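PDB 6U1P: Low molecular weight phosphotyrosine protein phosphatase from Vibrio cholerae, which probably hydrolyses phosphotyrosine in proteins, apparently as part of a tyrosine phosphoregulatory system that controls exopolysaccharide biosynthesis and biofilm formation. Local coordinates for residues S41-T47 against V72-T76. Residues are numbered along the deposited sequence; the frame is centred on the assembly and turned at random.
Sequences SAGTLKT and VQQVT
Gly43 is bound through both its backbone polar atoms to the loop 72-76. Its N donates to Gln73 O at 2.9 Å, and its O accepts from Val75 N at 2.9 Å. The two bonds flank Gln74 and form a single beta bridge of parallel bond pattern, Gly43 with Gln74. Strand 37-43 is an edge strand of the four-stranded parallel sheet of the low molecular weight phosphotyrosine phosphatase fold. Its other side pairs with strand 6-12, which ends at Cys12, the predicted nucleophile. The loop therefore meets the edge strand at its C-terminal end, close to the probable active site.

Two glutamine amides add side-chain bonds, Gln73 to Ser41 within the strand and Gln74 to Thr44 just past its end. Gln73 NE2 donates to Ser41 O at 3.0 Å. The acceptor lies near the amide plane, while the donor is tilted 33° from the carbonyl plane. The amide's other end, OE1, binds a glycerol, probably from the crystallisation liquor. Asn15 links both segments, bonding to Ser41 OG and Gln73 N; Ser41 OG also bonds to Glu23.

Gln74 is extended, with CG anti to its backbone N (chi1 -174°). This carries the chain past Gly43 O. NE2 is modelled very close to Thr44 O, so the details of this bond are doubtful.

Apolar contacts lie beside these bonds. Ala42 CB packs near Val75 CB at 4.3 Å. Val75 and Thr44 also touch Leu97 of helix 91-100. Past the strand end, the Thr47 and Val72 side chains cross at about a right angle, with Thr47 CG2 3.5 Å from Val72 CG1.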
ATOM      1  N   SER B  41      20.057  -1.983  -8.493  1.00 42.63           N
ATOM      2  CA  SER B  41      18.761  -1.505  -8.926  1.00 45.67           C
ATOM      3  C   SER B  41      18.760   0.018  -8.880  1.00 46.19           C
ATOM      4  O   SER B  41      19.577   0.643  -8.197  1.00 48.80           O
ATOM      5  CB  SER B  41      17.630  -2.066  -8.058  1.00 41.90           C
ATOM      6  OG  SER B  41      17.723  -1.563  -6.747  1.00 44.72           O
ATOM      7  N   ALA B  42      17.827   0.609  -9.623  1.00 47.33           N
ATOM      8  CA  ALA B  42      17.724   2.060  -9.722  1.00 49.85           C
ATOM      9  C   ALA B  42      16.344   2.412 -10.264  1.00 52.58           C
ATOM     10  O   ALA B  42      15.651   1.569 -10.844  1.00 49.57           O
ATOM     11  CB  ALA B  42      18.830   2.651 -10.612  1.00 46.53           C
ATOM     12  N   GLY B  43      15.964   3.675 -10.090  1.00 54.67           N
ATOM     13  CA  GLY B  43      14.689   4.180 -10.572  1.00 55.88           C
ATOM     14  C   GLY B  43      14.911   5.205 -11.669  1.00 59.87           C
ATOM     15  O   GLY B  43      15.976   5.826 -11.750  1.00 61.38           O
ATOM     16  N   THR B  44      13.928   5.338 -12.563  1.00 62.77           N
ATOM     17  CA  THR B  44      14.041   6.376 -13.577  1.00 64.62           C
ATOM     18  C   THR B  44      13.817   7.764 -12.983  1.00 66.60           C
ATOM     19  O   THR B  44      14.375   8.741 -13.487  1.00 72.83           O
ATOM     20  CB  THR B  44      13.075   6.111 -14.746  1.00 64.88           C
ATOM     21  OG1 THR B  44      11.744   5.895 -14.262  1.00 63.23           O
ATOM     22  CG2 THR B  44      13.518   4.893 -15.568  1.00 55.67           C
ATOM     23  N   LEU B  45      13.037   7.878 -11.910  1.00 66.34           N
ATOM     24  CA  LEU B  45      12.622   9.177 -11.390  1.00 73.68           C
ATOM     25  C   LEU B  45      13.216   9.423 -10.008  1.00 77.92           C
ATOM     26  O   LEU B  45      13.230   8.525  -9.162  1.00 75.12           O
ATOM     27  CB  LEU B  45      11.097   9.279 -11.374  1.00 78.83           C
ATOM     28  CG  LEU B  45      10.396  10.607 -11.074  1.00 83.90           C
ATOM     29  CD1 LEU B  45      10.258  10.917  -9.584  1.00 84.47           C
ATOM     30  CD2 LEU B  45      11.170  11.736 -11.770  1.00 84.79           C
ATOM     31  N   LYS B  46      13.734  10.636  -9.799  1.00 88.46           N
ATOM     32  CA  LYS B  46      14.281  11.067  -8.516  1.00 97.10           C
ATOM     33  C   LYS B  46      13.178  11.116  -7.469  1.00102.41           C
ATOM     34  O   LYS B  46      12.342  12.025  -7.477  1.00113.79           O
ATOM     35  CB  LYS B  46      14.945  12.450  -8.655  1.00104.56           C
ATOM     36  CG  LYS B  46      15.351  13.130  -7.350  1.00106.75           C
ATOM     37  CD  LYS B  46      14.920  14.604  -7.347  1.00111.28           C
ATOM     38  CE  LYS B  46      15.756  15.443  -6.380  1.00114.57           C
ATOM     39  NZ  LYS B  46      15.158  16.771  -6.004  1.00117.80           N
ATOM     40  N   THR B  47      13.199  10.186  -6.525  1.00 93.40           N
ATOM     41  CA  THR B  47      12.277  10.235  -5.403  1.00 90.03           C
ATOM     42  C   THR B  47      12.970  10.858  -4.200  1.00 84.96           C
ATOM     43  O   THR B  47      14.190  11.029  -4.173  1.00 83.57           O
ATOM     44  CB  THR B  47      11.778   8.829  -5.043  1.00 91.09           C
ATOM     45  OG1 THR B  47      10.806   8.913  -3.994  1.00 96.00           O
ATOM     46  CG2 THR B  47      12.931   7.959  -4.561  1.00 83.92           C
ATOM     47  N   VAL B  72      18.069   3.770  -2.137  1.00 51.21           N
ATOM     48  CA  VAL B  72      17.428   4.172  -3.382  1.00 52.00           C
ATOM     49  C   VAL B  72      18.383   5.016  -4.226  1.00 53.27           C
ATOM     50  O   VAL B  72      19.051   5.923  -3.714  1.00 50.49           O
ATOM     51  CB  VAL B  72      16.145   4.962  -3.050  1.00 55.12           C
ATOM     52  CG1 VAL B  72      15.513   5.549  -4.333  1.00 51.07           C
ATOM     53  CG2 VAL B  72      15.157   4.093  -2.268  1.00 44.57           C
ATOM     54  N   GLN B  73      18.401   4.767  -5.539  1.00 45.98           N
ATOM     55  CA  GLN B  73      19.190   5.627  -6.413  1.00 56.20           C
ATOM     56  C   GLN B  73      18.540   5.739  -7.786  1.00 54.65           C
ATOM     57  O   GLN B  73      17.876   4.810  -8.258  1.00 56.10           O
ATOM     58  CB  GLN B  73      20.630   5.114  -6.558  1.00 53.20           C
ATOM     59  CG  GLN B  73      20.694   3.657  -6.915  1.00 53.47           C
ATOM     60  CD  GLN B  73      22.083   3.215  -7.355  1.00 65.01           C
ATOM     61  OE1 GLN B  73      23.094   3.829  -6.986  1.00 71.02           O
ATOM     62  NE2 GLN B  73      22.137   2.147  -8.158  1.00 60.37           N
ATOM     63  N   GLN B  74      18.759   6.876  -8.431  1.00 56.51           N
ATOM     64  CA  GLN B  74      18.292   7.065  -9.793  1.00 57.19           C
ATOM     65  C   GLN B  74      19.360   6.610 -10.787  1.00 60.95           C
ATOM     66  O   GLN B  74      20.562   6.657 -10.510  1.00 60.46           O
ATOM     67  CB  GLN B  74      17.914   8.519 -10.053  1.00 56.35           C
ATOM     68  CG  GLN B  74      17.285   8.740 -11.431  1.00 63.23           C
ATOM     69  CD  GLN B  74      16.931  10.200 -11.704  1.00 71.20           C
ATOM     70  OE1 GLN B  74      17.661  11.105 -11.318  1.00 71.09           O
ATOM     71  NE2 GLN B  74      15.807  10.426 -12.380  1.00 74.53           N
ATOM     72  N   VAL B  75      18.900   6.134 -11.947  1.00 66.35           N
ATOM     73  CA  VAL B  75      19.819   5.735 -13.003  1.00 64.60           C
ATOM     74  C   VAL B  75      20.647   6.940 -13.458  1.00 66.13           C
ATOM     75  O   VAL B  75      20.192   8.093 -13.422  1.00 65.93           O
ATOM     76  CB  VAL B  75      19.054   5.115 -14.186  1.00 64.71           C
ATOM     77  CG1 VAL B  75      18.177   6.151 -14.869  1.00 64.42           C
ATOM     78  CG2 VAL B  75      20.022   4.507 -15.185  1.00 68.36           C
ATOM     79  N   THR B  76      21.895   6.666 -13.841  1.00 60.89           N
ATOM     80  CA  THR B  76      22.855   7.652 -14.314  1.00 68.68           C
ATOM     81  C   THR B  76      23.356   7.272 -15.706  1.00 73.99           C
ATOM     82  O   THR B  76      23.057   6.195 -16.233  1.00 74.74           O
ATOM     83  CB  THR B  76      24.043   7.761 -13.360  1.00 71.69           C
ATOM     84  OG1 THR B  76      24.881   6.613 -13.534  1.00 74.67           O
ATOM     85  CG2 THR B  76      23.562   7.815 -11.917  1.00 72.07           C
TER